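PDB 5U1T: separin from Saccharomyces cerevisiae, which cleaves the Mcd1/Scc1 subunit of cohesin at the onset of anaphase as a caspase-like cysteine protease, and is held inactive by securin for most of the cell cycle. Local coordinates for residues Y842-Q848 with Y1505-E1509; L1053-T1057 with L1319-E1323; T1143-L1148 with H1160-L1165; L1187-E1193 with L1222-M1226; F1356-L1360 with Y1588-I1592. Residue numbers count along the deposited sequence, not the author numbering.

Contact 1 (Y842-Q848 with Y1505-E1509); sequences YYMITEQ and YGKLE
Here the C-terminal end of a helix is met by a tight turn from the protease part of the chain. Residues 842-845 are the last helical turn; Glu847, at phi/psi 59/28, ends it in a Schellman motif, with Glu847 N bonded to Met844 O (3.0 Å) and a weak bond from Gln848 N to Tyr843 O (2.9 Å). Gln848 is already the N-cap of the next helix. Against this corner lies a type II' turn, Tyr1505 to Leu1508, closed by Leu1508 N to Tyr1505 O at 3.0 Å. Tyr1505 comes first: its CB packs 4.1 Å from Thr846 CG2, and its O receives a CH...O contact from Thr846 CA at 3.5 Å. Gly1506 (49/-122) follows, its CA 4.1 Å from Thr846 CA; a CB here would clash with Ile845 O and Glu847 CG. Lys1507 N then donates an almost straight bond to Ile845 O (3.0 Å), so a carbonyl of the last turn gets its donor from the other segment, while NZ forms a salt bridge with Glu847 OE1 at 3.2 Å. Leu1508 (chi1 m, chi2 t) inserts CD1 3.6 Å from Thr846 CG2 and CD2 4.0 Å from Ile845 CG2. This joint between the helical and protease parts sets the loop after strand 1492-1494 against the corner between helices 829-845 and 849-863, with Ile804 of helix 782-805 touching Leu1508 and helix 809-825 lying against Tyr842 and Tyr1505.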
# COMPACT_ATOMS: atom_id res chain seq x y z
N TYR A 842 14.84 16.00 1.80
CA TYR A 842 15.51 15.98 0.52
C TYR A 842 15.98 17.38 0.13
O TYR A 842 17.05 17.54 -0.44
CB TYR A 842 14.58 15.40 -0.56
CG TYR A 842 15.13 15.62 -1.95
CD1 TYR A 842 16.24 14.92 -2.39
CD2 TYR A 842 14.55 16.56 -2.80
CE1 TYR A 842 16.75 15.13 -3.64
CE2 TYR A 842 15.06 16.77 -4.05
CZ TYR A 842 16.16 16.05 -4.46
OH TYR A 842 16.69 16.25 -5.71
N TYR A 843 15.19 18.39 0.45
CA TYR A 843 15.53 19.76 0.09
C TYR A 843 16.66 20.25 0.97
O TYR A 843 17.42 21.13 0.58
CB TYR A 843 14.31 20.69 0.19
CG TYR A 843 13.35 20.42 -0.94
CD1 TYR A 843 13.83 20.10 -2.20
CD2 TYR A 843 11.97 20.45 -0.75
CE1 TYR A 843 12.98 19.84 -3.25
CE2 TYR A 843 11.10 20.18 -1.82
CZ TYR A 843 11.63 19.88 -3.06
OH TYR A 843 10.81 19.60 -4.13
N MET A 844 16.80 19.64 2.14
CA MET A 844 17.93 19.92 3.00
C MET A 844 19.21 19.36 2.40
O MET A 844 20.19 20.07 2.26
CB MET A 844 17.71 19.33 4.39
CG MET A 844 17.09 20.28 5.38
SD MET A 844 17.23 19.63 7.07
CE MET A 844 18.76 18.67 6.97
N ILE A 845 19.20 18.09 2.03
CA ILE A 845 20.33 17.44 1.39
C ILE A 845 20.78 18.17 0.11
O ILE A 845 21.97 18.37 -0.10
CB ILE A 845 20.00 15.97 1.05
CG1 ILE A 845 19.64 15.20 2.32
CG2 ILE A 845 21.16 15.27 0.33
CD1 ILE A 845 19.35 13.74 2.08
N THR A 846 19.85 18.58 -0.74
CA THR A 846 20.23 19.26 -1.97
C THR A 846 20.37 20.77 -1.74
O THR A 846 20.64 21.54 -2.66
CB THR A 846 19.23 19.01 -3.10
OG1 THR A 846 17.92 19.28 -2.62
CG2 THR A 846 19.31 17.57 -3.56
N GLU A 847 20.14 21.17 -0.50
CA GLU A 847 20.36 22.55 -0.08
C GLU A 847 19.54 23.54 -0.86
O GLU A 847 19.94 24.69 -1.00
CB GLU A 847 21.84 22.91 -0.21
CG GLU A 847 22.73 22.22 0.81
CD GLU A 847 24.22 22.48 0.57
OE1 GLU A 847 25.07 21.87 1.27
OE2 GLU A 847 24.55 23.30 -0.32
N GLN A 848 18.39 23.12 -1.36
CA GLN A 848 17.50 24.05 -2.03
C GLN A 848 16.73 24.79 -0.96
O GLN A 848 15.57 24.49 -0.71
CB GLN A 848 16.58 23.32 -2.98
CG GLN A 848 17.27 22.18 -3.67
CD GLN A 848 16.43 21.55 -4.74
OE1 GLN A 848 16.43 20.33 -4.90
NE2 GLN A 848 15.71 22.37 -5.49
N TYR A 1505 23.71 20.83 -6.65
CA TYR A 1505 22.65 20.38 -5.74
C TYR A 1505 23.14 19.92 -4.36
O TYR A 1505 23.03 18.74 -4.03
CB TYR A 1505 21.86 19.24 -6.37
CG TYR A 1505 21.12 19.63 -7.62
CD1 TYR A 1505 19.83 20.18 -7.55
CD2 TYR A 1505 21.69 19.46 -8.87
CE1 TYR A 1505 19.15 20.54 -8.69
CE2 TYR A 1505 21.01 19.81 -10.01
CZ TYR A 1505 19.74 20.35 -9.92
OH TYR A 1505 19.08 20.69 -11.09
N GLY A 1506 23.65 20.86 -3.56
CA GLY A 1506 24.14 20.57 -2.23
C GLY A 1506 25.06 19.38 -2.15
O GLY A 1506 26.09 19.33 -2.83
N LYS A 1507 24.68 18.40 -1.34
CA LYS A 1507 25.53 17.26 -1.04
C LYS A 1507 25.40 16.15 -2.05
O LYS A 1507 25.91 15.05 -1.86
CB LYS A 1507 25.22 16.74 0.36
CG LYS A 1507 25.40 17.80 1.42
CD LYS A 1507 24.86 17.33 2.76
CE LYS A 1507 24.62 18.53 3.69
NZ LYS A 1507 23.74 19.56 3.02
N LEU A 1508 24.71 16.42 -3.14
CA LEU A 1508 24.67 15.44 -4.22
C LEU A 1508 25.62 15.89 -5.34
O LEU A 1508 26.08 17.04 -5.36
CB LEU A 1508 23.24 15.26 -4.74
CG LEU A 1508 22.17 14.77 -3.77
CD1 LEU A 1508 20.86 14.51 -4.54
CD2 LEU A 1508 22.62 13.52 -2.99
N GLU A 1509 25.92 14.97 -6.26
CA GLU A 1509 26.78 15.29 -7.39
C GLU A 1509 26.01 16.09 -8.42
O GLU A 1509 24.84 15.81 -8.69
CB GLU A 1509 27.34 14.03 -8.02
CG GLU A 1509 28.18 13.19 -7.10
CD GLU A 1509 29.34 13.97 -6.51
OE1 GLU A 1509 30.01 14.72 -7.25
OE2 GLU A 1509 29.58 13.84 -5.29

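Contact 2 (L1053-T1057 with L1319-E1323); sequences LSNIT and LFHGE
An imidazole lies across the backbone of a helix end: the face of the His1321 ring covers Asn1055 O and Ile1056 N, while its edge meets Ser1054 O, 2.8 Å from NE2; its ND1 is hydrogen-bonded to Ile1317 O in its own helix. With chi1 m and chi2 near 100°, the ring spans the gap between two helix ends whose nearest CA atoms, Ile1056 and His1321, are 5.0 Å apart. Both segments are helix C-termini. Residues 1053-1054 close helix 1036-1054, with Ile1056 N and Thr1057 N both hydrogen-bonded to Leu1053 O (3.1 and 3.0 Å). Residues 1319-1320 close helix 1303-1320 in a Schellman motif, where Gly1322, at phi/psi 104/4, is C-prime and its N is hydrogen-bonded to Leu1319 O at 3.0 Å. Phe1320 turns its CB to Asn1055 O (3.1 Å) and to Ile1056 CD1 (4.0 Å); Ile1056, m at both chi angles, brings that same CD1 within 3.1 Å of Phe1320 O. Met955 of helix 950-955 touches Asn1055, Ile1056 and Phe1320, and Asn1055 ND2 is hydrogen-bonded to Thr1051 O and Gly961 O.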
# COMPACT_ATOMS: atom_id res chain seq x y z
N LEU A 1053 49.38 12.46 11.40
CA LEU A 1053 50.26 11.43 11.93
C LEU A 1053 51.69 11.52 11.40
O LEU A 1053 52.64 11.39 12.18
CB LEU A 1053 49.69 10.05 11.61
CG LEU A 1053 49.13 9.36 12.84
CD1 LEU A 1053 48.30 8.16 12.43
CD2 LEU A 1053 50.26 8.94 13.74
N SER A 1054 51.84 11.74 10.10
CA SER A 1054 53.14 11.69 9.45
C SER A 1054 53.98 12.92 9.75
O SER A 1054 55.20 12.86 9.67
CB SER A 1054 52.96 11.57 7.96
OG SER A 1054 52.06 12.59 7.58
N ASN A 1055 53.33 14.02 10.07
CA ASN A 1055 54.03 15.22 10.47
C ASN A 1055 54.47 15.20 11.94
O ASN A 1055 55.18 16.10 12.39
CB ASN A 1055 53.16 16.45 10.21
CG ASN A 1055 53.21 16.89 8.78
OD1 ASN A 1055 54.06 17.69 8.40
ND2 ASN A 1055 52.32 16.36 7.96
N ILE A 1056 54.08 14.15 12.66
CA ILE A 1056 54.15 14.06 14.13
C ILE A 1056 55.01 12.88 14.59
O ILE A 1056 55.59 12.90 15.67
CB ILE A 1056 52.69 13.98 14.68
CG1 ILE A 1056 52.12 15.39 14.88
CG2 ILE A 1056 52.52 13.10 15.92
CD1 ILE A 1056 53.06 16.33 15.49
N THR A 1057 55.12 11.87 13.73
CA THR A 1057 55.86 10.65 14.03
C THR A 1057 56.18 9.98 12.70
O THR A 1057 55.82 10.50 11.64
CB THR A 1057 55.07 9.70 14.98
OG1 THR A 1057 55.77 8.47 15.16
CG2 THR A 1057 53.70 9.40 14.42
N LEU A 1319 59.26 21.71 13.15
CA LEU A 1319 58.56 21.94 14.42
C LEU A 1319 57.64 20.77 14.84
O LEU A 1319 57.69 20.34 16.00
CB LEU A 1319 57.73 23.23 14.34
CG LEU A 1319 56.81 23.49 15.54
CD1 LEU A 1319 57.61 23.42 16.82
CD2 LEU A 1319 56.08 24.83 15.43
N PHE A 1320 56.82 20.27 13.91
CA PHE A 1320 55.82 19.27 14.28
C PHE A 1320 56.51 17.95 14.56
O PHE A 1320 56.04 17.17 15.37
CB PHE A 1320 54.76 19.11 13.18
CG PHE A 1320 54.08 20.40 12.83
CD1 PHE A 1320 53.76 21.32 13.82
CD2 PHE A 1320 53.78 20.72 11.52
CE1 PHE A 1320 53.15 22.51 13.51
CE2 PHE A 1320 53.17 21.92 11.20
CZ PHE A 1320 52.86 22.82 12.20
N HIS A 1321 57.65 17.74 13.92
CA HIS A 1321 58.45 16.56 14.22
C HIS A 1321 59.37 16.72 15.44
O HIS A 1321 60.20 15.85 15.69
CB HIS A 1321 59.28 16.18 13.01
CG HIS A 1321 58.56 15.33 12.01
ND1 HIS A 1321 58.00 15.85 10.86
CD2 HIS A 1321 58.29 14.01 12.00
CE1 HIS A 1321 57.43 14.87 10.18
NE2 HIS A 1321 57.60 13.75 10.85
N GLY A 1322 59.23 17.81 16.19
CA GLY A 1322 59.97 17.98 17.43
C GLY A 1322 61.18 18.93 17.47
O GLY A 1322 61.87 19.02 18.49
N GLU A 1323 61.46 19.63 16.38
CA GLU A 1323 62.59 20.57 16.38
C GLU A 1323 62.08 22.00 16.55
O GLU A 1323 61.59 22.61 15.60
CB GLU A 1323 63.41 20.47 15.10
CG GLU A 1323 64.75 21.13 15.22
CD GLU A 1323 65.46 21.22 13.88
OE1 GLU A 1323 65.72 22.36 13.43
OE2 GLU A 1323 65.74 20.15 13.28

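Contact 3 (T1143-L1148 with H1160-L1165); sequences TGNLLL and HLRLPL
Four backbone hydrogen bonds knit these strands together in antiparallel register, their axes 4.9 Å apart and 166° from parallel. Leu1146 and Leu1163 form a hydrogen-bonded pair, Leu1146 N to Leu1163 O at 2.7 Å and Leu1163 N to Leu1146 O at 2.8 Å. Leu1148 and Leu1161 form the next, Leu1148 N to Leu1161 O at 3.1 Å and Leu1161 N to Leu1148 O at 2.8 Å. Leu1148 O also takes a weak bond from His1160 ND1 at 2.8 Å, a nitrogen whose stronger partner is Ser1149 OG. Between them Leu1147 and Arg1162 are a non-hydrogen-bonded pair; their outward-facing backbones bond to Asp1138 and Leu960 in the flanking strands. This is a beta hairpin, 1146-1152 with 1157-1163, set within a mixed sheet. Ahead of it Asn1145 N donates to Thr1143 OG1 at 3.1 Å, an ST turn around Gly1144 (phi 85°), though the position of that hydroxyl is less certain. One face carries Leu1146, Leu1148, Leu1161 and Leu1163: Leu1148 CD1 lies 3.6 Å from both Leu1161 CD1 and Leu1163 CD1, and Leu1146 CD2 3.8 Å from Leu1163 CD1. On the other, Leu1147 CD2 rests over the Arg1162 guanidinium, 3.5 Å from CZ, and Arg1162 NH2 is weakly bonded to Ser1047 OG of helix 1036-1054.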
# COMPACT_ATOMS: atom_id res chain seq x y z
N THR A 1143 37.17 20.16 7.16
CA THR A 1143 38.06 21.21 7.66
C THR A 1143 37.95 22.54 6.94
O THR A 1143 38.35 23.57 7.48
CB THR A 1143 39.52 20.80 7.58
OG1 THR A 1143 39.86 20.54 6.21
CG2 THR A 1143 39.77 19.57 8.41
N GLY A 1144 37.45 22.51 5.71
CA GLY A 1144 37.41 23.69 4.86
C GLY A 1144 38.71 23.91 4.11
O GLY A 1144 38.86 24.89 3.39
N ASN A 1145 39.66 22.99 4.29
CA ASN A 1145 40.97 23.09 3.65
C ASN A 1145 40.89 22.91 2.14
O ASN A 1145 40.09 22.12 1.65
CB ASN A 1145 41.96 22.05 4.20
CG ASN A 1145 42.29 22.25 5.67
OD1 ASN A 1145 42.27 23.37 6.18
ND2 ASN A 1145 42.60 21.16 6.36
N LEU A 1146 41.74 23.62 1.40
CA LEU A 1146 42.02 23.24 0.02
C LEU A 1146 42.98 22.06 0.05
O LEU A 1146 43.78 21.92 0.97
CB LEU A 1146 42.60 24.40 -0.78
CG LEU A 1146 42.68 24.20 -2.30
CD1 LEU A 1146 41.30 24.23 -2.92
CD2 LEU A 1146 43.56 25.28 -2.90
N LEU A 1147 42.87 21.20 -0.95
CA LEU A 1147 43.58 19.94 -0.95
C LEU A 1147 44.23 19.71 -2.30
O LEU A 1147 43.53 19.52 -3.29
CB LEU A 1147 42.65 18.77 -0.65
CG LEU A 1147 41.92 18.66 0.69
CD1 LEU A 1147 41.16 17.35 0.69
CD2 LEU A 1147 42.89 18.73 1.85
N LEU A 1148 45.55 19.70 -2.32
CA LEU A 1148 46.29 19.42 -3.53
C LEU A 1148 47.01 18.07 -3.42
O LEU A 1148 47.52 17.72 -2.36
CB LEU A 1148 47.30 20.54 -3.80
CG LEU A 1148 46.78 21.97 -3.69
CD1 LEU A 1148 47.89 22.96 -4.03
CD2 LEU A 1148 45.59 22.18 -4.61
N HIS A 1160 51.32 15.44 -1.49
CA HIS A 1160 49.98 15.95 -1.21
C HIS A 1160 50.12 17.06 -0.21
O HIS A 1160 51.01 16.99 0.61
CB HIS A 1160 49.10 14.81 -0.69
CG HIS A 1160 47.94 15.26 0.14
ND1 HIS A 1160 46.79 15.80 -0.40
CD2 HIS A 1160 47.74 15.25 1.48
CE1 HIS A 1160 45.95 16.10 0.56
NE2 HIS A 1160 46.50 15.77 1.72
N LEU A 1161 49.30 18.10 -0.25
CA LEU A 1161 49.37 19.07 0.84
C LEU A 1161 48.05 19.74 1.19
O LEU A 1161 47.19 19.91 0.34
CB LEU A 1161 50.44 20.13 0.54
CG LEU A 1161 50.61 20.82 -0.80
CD1 LEU A 1161 49.40 21.67 -1.05
CD2 LEU A 1161 51.87 21.66 -0.79
N ARG A 1162 47.89 20.12 2.46
CA ARG A 1162 46.62 20.67 2.93
C ARG A 1162 46.75 22.16 3.18
O ARG A 1162 47.59 22.59 3.95
CB ARG A 1162 46.15 19.95 4.20
CG ARG A 1162 46.06 18.46 4.04
CD ARG A 1162 45.42 17.79 5.25
NE ARG A 1162 44.33 16.90 4.84
CZ ARG A 1162 43.04 17.22 4.97
NH1 ARG A 1162 42.71 18.40 5.50
NH2 ARG A 1162 42.08 16.37 4.56
N LEU A 1163 45.92 22.94 2.51
CA LEU A 1163 45.97 24.40 2.61
C LEU A 1163 44.77 24.92 3.38
O LEU A 1163 43.64 24.69 2.97
CB LEU A 1163 46.03 25.03 1.22
CG LEU A 1163 47.03 24.37 0.26
CD1 LEU A 1163 46.88 24.91 -1.15
CD2 LEU A 1163 48.43 24.59 0.77
N PRO A 1164 45.02 25.59 4.50
CA PRO A 1164 43.99 26.05 5.45
C PRO A 1164 43.08 27.19 4.97
O PRO A 1164 41.85 27.14 5.23
CB PRO A 1164 44.82 26.52 6.64
CG PRO A 1164 46.08 25.75 6.54
CD PRO A 1164 46.36 25.65 5.09
N LEU A 1165 43.65 28.20 4.30
CA LEU A 1165 42.90 29.38 3.80
C LEU A 1165 42.55 30.35 4.94
O LEU A 1165 43.35 31.26 5.26
CB LEU A 1165 41.61 28.97 3.05
CG LEU A 1165 41.59 27.77 2.07
CD1 LEU A 1165 40.35 27.79 1.19
CD2 LEU A 1165 42.84 27.68 1.22

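Contact 4 (L1187-E1193 with L1222-M1226); sequences LLSIINE and LDKRM
Ile1190 fills the space between the two helices, its CG2 3.7 Å from Met1226 CE and 4.2 Å from Leu1222 CD2, while its CG1 lies 3.3 Å from Arg1225 NH2. It buries more surface here than any other residue. The helices run antiparallel, their local axes 10.0 Å apart and crossing at -157°, with Ile1190 and Leu1222 giving the closest CA pair at 6.2 Å. Met1226, t at chi1 and chi2 and m at chi3, sends its CE to Leu1187 CD1 (3.8 Å) and Ile1191 CG1 (4.2 Å) too, so one methyl serves three side chains. Along the more open flank the contact turns polar: Arg1225 (m, t, p) makes a salt bridge from NH1 to Glu1193 OE1 at 3.0 Å and a weak hydrogen bond from NH2 to Ser1189 OG at 3.2 Å. Ser1189 OG in turn donates weakly to Glu1193 OE2 at 3.1 Å, one helical turn further on. The pairing is an antiparallel helix pair in the protease region, with the short helix 1200-1203 in the connection, apolar inside and charged along one edge. Around it, Leu1187 touches Leu1368 and Phe1369, and Ile1191, about 11 Å by side chain from the probable catalytic Cys1497, touches Trp1530; on helix 1209-1237, Asp1223 OD1 accepts hydrogen bonds from the backbone N of Tyr1579 and of Leu1580.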
# COMPACT_ATOMS: atom_id res chain seq x y z
N LEU A 1187 31.73 34.21 -6.52
CA LEU A 1187 31.83 33.81 -7.91
C LEU A 1187 30.48 33.51 -8.55
O LEU A 1187 30.18 34.00 -9.65
CB LEU A 1187 32.73 32.58 -8.04
CG LEU A 1187 32.91 32.01 -9.44
CD1 LEU A 1187 33.73 32.96 -10.29
CD2 LEU A 1187 33.53 30.65 -9.38
N LEU A 1188 29.69 32.69 -7.87
CA LEU A 1188 28.35 32.33 -8.31
C LEU A 1188 27.51 33.59 -8.50
O LEU A 1188 26.77 33.72 -9.49
CB LEU A 1188 27.68 31.38 -7.31
CG LEU A 1188 28.05 29.90 -7.44
CD1 LEU A 1188 27.37 29.08 -6.35
CD2 LEU A 1188 27.70 29.38 -8.81
N SER A 1189 27.63 34.51 -7.56
CA SER A 1189 26.96 35.79 -7.69
C SER A 1189 27.37 36.50 -8.99
O SER A 1189 26.51 36.92 -9.76
CB SER A 1189 27.25 36.66 -6.47
OG SER A 1189 27.13 38.03 -6.80
N ILE A 1190 28.69 36.60 -9.23
CA ILE A 1190 29.23 37.17 -10.46
C ILE A 1190 28.75 36.44 -11.70
O ILE A 1190 28.24 37.06 -12.64
CB ILE A 1190 30.78 37.15 -10.47
CG1 ILE A 1190 31.36 38.10 -9.41
CG2 ILE A 1190 31.32 37.49 -11.85
CD1 ILE A 1190 32.81 37.84 -9.07
N ILE A 1191 28.91 35.12 -11.70
CA ILE A 1191 28.47 34.28 -12.81
C ILE A 1191 26.96 34.40 -13.12
O ILE A 1191 26.57 34.62 -14.27
CB ILE A 1191 28.80 32.80 -12.56
CG1 ILE A 1191 30.29 32.56 -12.77
CG2 ILE A 1191 28.01 31.90 -13.50
CD1 ILE A 1191 30.73 31.20 -12.34
N ASN A 1192 26.12 34.26 -12.09
CA ASN A 1192 24.67 34.38 -12.30
C ASN A 1192 24.26 35.78 -12.75
O ASN A 1192 23.22 35.93 -13.37
CB ASN A 1192 23.92 33.99 -11.02
CG ASN A 1192 24.08 32.53 -10.67
OD1 ASN A 1192 24.08 31.66 -11.55
ND2 ASN A 1192 24.23 32.24 -9.39
N GLU A 1193 25.07 36.80 -12.47
CA GLU A 1193 24.75 38.15 -12.92
C GLU A 1193 25.14 38.35 -14.37
O GLU A 1193 24.34 38.83 -15.17
CB GLU A 1193 25.47 39.21 -12.06
CG GLU A 1193 24.78 39.54 -10.74
CD GLU A 1193 25.62 40.45 -9.85
OE1 GLU A 1193 26.18 41.44 -10.37
OE2 GLU A 1193 25.74 40.17 -8.64
N LEU A 1222 31.55 43.43 -13.90
CA LEU A 1222 31.51 42.03 -13.57
C LEU A 1222 32.85 41.38 -13.88
O LEU A 1222 33.31 40.51 -13.14
CB LEU A 1222 30.37 41.34 -14.33
CG LEU A 1222 28.98 41.55 -13.76
CD1 LEU A 1222 27.89 41.09 -14.73
CD2 LEU A 1222 28.88 40.81 -12.43
N ASP A 1223 33.48 41.83 -14.96
CA ASP A 1223 34.78 41.30 -15.35
C ASP A 1223 35.84 41.66 -14.31
O ASP A 1223 36.68 40.82 -13.99
CB ASP A 1223 35.18 41.82 -16.74
CG ASP A 1223 36.44 41.16 -17.29
OD1 ASP A 1223 36.36 40.02 -17.79
OD2 ASP A 1223 37.52 41.80 -17.25
N LYS A 1224 35.79 42.87 -13.77
CA LYS A 1224 36.79 43.29 -12.78
C LYS A 1224 36.58 42.57 -11.46
O LYS A 1224 37.56 42.20 -10.78
CB LYS A 1224 36.78 44.80 -12.54
CG LYS A 1224 37.90 45.28 -11.58
CD LYS A 1224 37.85 46.80 -11.37
CE LYS A 1224 39.10 47.35 -10.62
NZ LYS A 1224 39.59 48.73 -11.10
N ARG A 1225 35.32 42.39 -11.08
CA ARG A 1225 35.00 41.66 -9.86
C ARG A 1225 35.57 40.25 -9.92
O ARG A 1225 36.13 39.76 -8.94
CB ARG A 1225 33.50 41.62 -9.64
CG ARG A 1225 32.92 42.95 -9.21
CD ARG A 1225 31.40 42.87 -9.10
NE ARG A 1225 30.92 41.63 -8.47
CZ ARG A 1225 29.63 41.29 -8.38
NH1 ARG A 1225 28.69 42.08 -8.88
NH2 ARG A 1225 29.28 40.15 -7.79
N MET A 1226 35.46 39.60 -11.09
CA MET A 1226 35.98 38.24 -11.22
C MET A 1226 37.51 38.19 -11.21
O MET A 1226 38.11 37.32 -10.58
CB MET A 1226 35.48 37.56 -12.47
CG MET A 1226 35.98 36.13 -12.52
SD MET A 1226 35.33 35.13 -13.85
CE MET A 1226 33.59 35.07 -13.39

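Contact 5 (F1356-L1360 with Y1588-I1592); sequences FHTFL and YGLPI
A CH-pi contact joins Pro1591 to the imidazole of His1357: Pro1591 CG sits 3.7 Å from the centroid of the His1357 ring and only 9° off its normal, over the face, with Pro1591 CD 3.7 Å from His1357 NE2. The His1357 chi1 is t and its chi2 about 69°, which presents the ring flat to the pyrrolidine. Apolar contacts come next. Phe1359, chi1 m and chi2 near -71°, reaches across with CE1 3.7 Å from Leu1590 CD2 and CZ 4.0 Å from Pro1591 CD; Leu1590 takes the m, t rotamer. Strand 1353-1362, to which both aromatic residues belong, lies in a mixed sheet between 1132-1139 and 1382-1385. The partner segment leaves strand 1585-1589, an edge strand of the second, six-stranded sheet, so strand 1353-1362 packs on the link leaving that edge strand, where Leu1590 and Pro1591 lie before strand 1592-1594. The backbones stay well apart: the nearest CA pairs, His1357 with Pro1591 and Phe1359 with Leu1590, are both at 8.4 Å. No hydrogen bond crosses between the segments. Gly1589, at phi/psi 107/-142, brings its O to the edge of the Phe1359 ring, 3.5 Å from CE1. Thr1383 OG1 bridges the two sides instead, hydrogen-bonded to both Gly1589 O and His1357 NE2, while His1357 ND1 is bonded to Ser1381 OG.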
# COMPACT_ATOMS: atom_id res chain seq x y z
N PHE A 1356 55.68 17.67 -19.76
CA PHE A 1356 55.08 17.82 -21.07
C PHE A 1356 53.66 18.37 -21.03
O PHE A 1356 53.23 19.10 -21.93
CB PHE A 1356 55.10 16.45 -21.76
CG PHE A 1356 54.47 16.44 -23.13
CD1 PHE A 1356 53.10 16.21 -23.28
CD2 PHE A 1356 55.26 16.63 -24.27
CE1 PHE A 1356 52.52 16.20 -24.53
CE2 PHE A 1356 54.70 16.60 -25.55
CZ PHE A 1356 53.32 16.40 -25.67
N HIS A 1357 52.92 18.01 -19.98
CA HIS A 1357 51.51 18.35 -19.88
C HIS A 1357 51.05 18.22 -18.44
O HIS A 1357 51.62 17.46 -17.66
CB HIS A 1357 50.67 17.45 -20.80
CG HIS A 1357 49.21 17.79 -20.82
ND1 HIS A 1357 48.72 18.94 -21.39
CD2 HIS A 1357 48.13 17.12 -20.34
CE1 HIS A 1357 47.41 18.98 -21.26
NE2 HIS A 1357 47.02 17.89 -20.62
N THR A 1358 50.01 18.96 -18.09
CA THR A 1358 49.45 18.89 -16.76
C THR A 1358 48.00 18.48 -16.77
O THR A 1358 47.15 19.17 -17.34
CB THR A 1358 49.54 20.24 -16.06
OG1 THR A 1358 50.92 20.59 -15.93
CG2 THR A 1358 48.89 20.18 -14.70
N PHE A 1359 47.72 17.34 -16.15
CA PHE A 1359 46.35 16.91 -15.94
C PHE A 1359 45.86 17.41 -14.58
O PHE A 1359 46.46 17.11 -13.54
CB PHE A 1359 46.23 15.39 -16.04
CG PHE A 1359 46.39 14.87 -17.44
CD1 PHE A 1359 45.39 15.08 -18.39
CD2 PHE A 1359 47.52 14.16 -17.81
CE1 PHE A 1359 45.53 14.60 -19.67
CE2 PHE A 1359 47.66 13.69 -19.10
CZ PHE A 1359 46.67 13.91 -20.03
N LEU A 1360 44.80 18.21 -14.60
CA LEU A 1360 44.11 18.61 -13.38
C LEU A 1360 42.91 17.71 -13.11
O LEU A 1360 41.88 17.80 -13.79
CB LEU A 1360 43.63 20.05 -13.45
CG LEU A 1360 44.65 21.17 -13.49
CD1 LEU A 1360 43.92 22.49 -13.56
CD2 LEU A 1360 45.52 21.09 -12.26
N TYR A 1588 38.19 19.13 -21.07
CA TYR A 1588 38.28 17.87 -20.33
C TYR A 1588 38.79 16.76 -21.26
O TYR A 1588 38.48 16.76 -22.46
CB TYR A 1588 36.94 17.48 -19.72
CG TYR A 1588 36.59 18.18 -18.42
CD1 TYR A 1588 36.12 19.48 -18.42
CD2 TYR A 1588 36.71 17.53 -17.19
CE1 TYR A 1588 35.77 20.12 -17.24
CE2 TYR A 1588 36.37 18.16 -16.02
CZ TYR A 1588 35.91 19.46 -16.05
OH TYR A 1588 35.57 20.12 -14.89
N GLY A 1589 39.59 15.83 -20.72
CA GLY A 1589 40.11 14.72 -21.51
C GLY A 1589 41.59 14.85 -21.82
O GLY A 1589 42.37 15.31 -20.99
N LEU A 1590 41.97 14.45 -23.03
CA LEU A 1590 43.38 14.46 -23.44
C LEU A 1590 43.70 15.60 -24.42
O LEU A 1590 42.87 15.97 -25.24
CB LEU A 1590 43.75 13.12 -24.07
CG LEU A 1590 43.41 11.90 -23.22
CD1 LEU A 1590 43.97 10.62 -23.83
CD2 LEU A 1590 43.91 12.10 -21.80
N PRO A 1591 44.93 16.14 -24.36
CA PRO A 1591 45.23 17.18 -25.34
C PRO A 1591 45.36 16.60 -26.76
O PRO A 1591 45.92 15.51 -26.97
CB PRO A 1591 46.55 17.75 -24.84
CG PRO A 1591 47.19 16.62 -24.12
CD PRO A 1591 46.08 15.84 -23.49
N ILE A 1592 44.80 17.30 -27.74
CA ILE A 1592 44.88 16.82 -29.11
C ILE A 1592 45.65 17.82 -29.97
O ILE A 1592 45.71 19.01 -29.66
CB ILE A 1592 43.47 16.59 -29.71
CG1 ILE A 1592 42.78 17.92 -30.03
CG2 ILE A 1592 42.64 15.75 -28.77
CD1 ILE A 1592 41.58 17.80 -30.93

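From the N terminus the chain runs through its long helical region before contact 1 opens at 842-848; that loop closes only at 1505-1509, tying the helical part to the protease part. Within it lies the loop of contact 2, from helix 1036-1054 to the end of helix 1303-1320, and within both sit the short loops of contacts 3 and 4, which follow one another as hairpin and helix pair. Contact 5 opens at 1356-1360, after contact 2 has closed, and ends at 1588-1592, beyond the close of contact 1, so contacts 1 and 5 cross. Contacts 3 and 5 reach the same mixed sheet, their centres about 23 Å apart, and contact 5 joins it to the link leaving the six-stranded one.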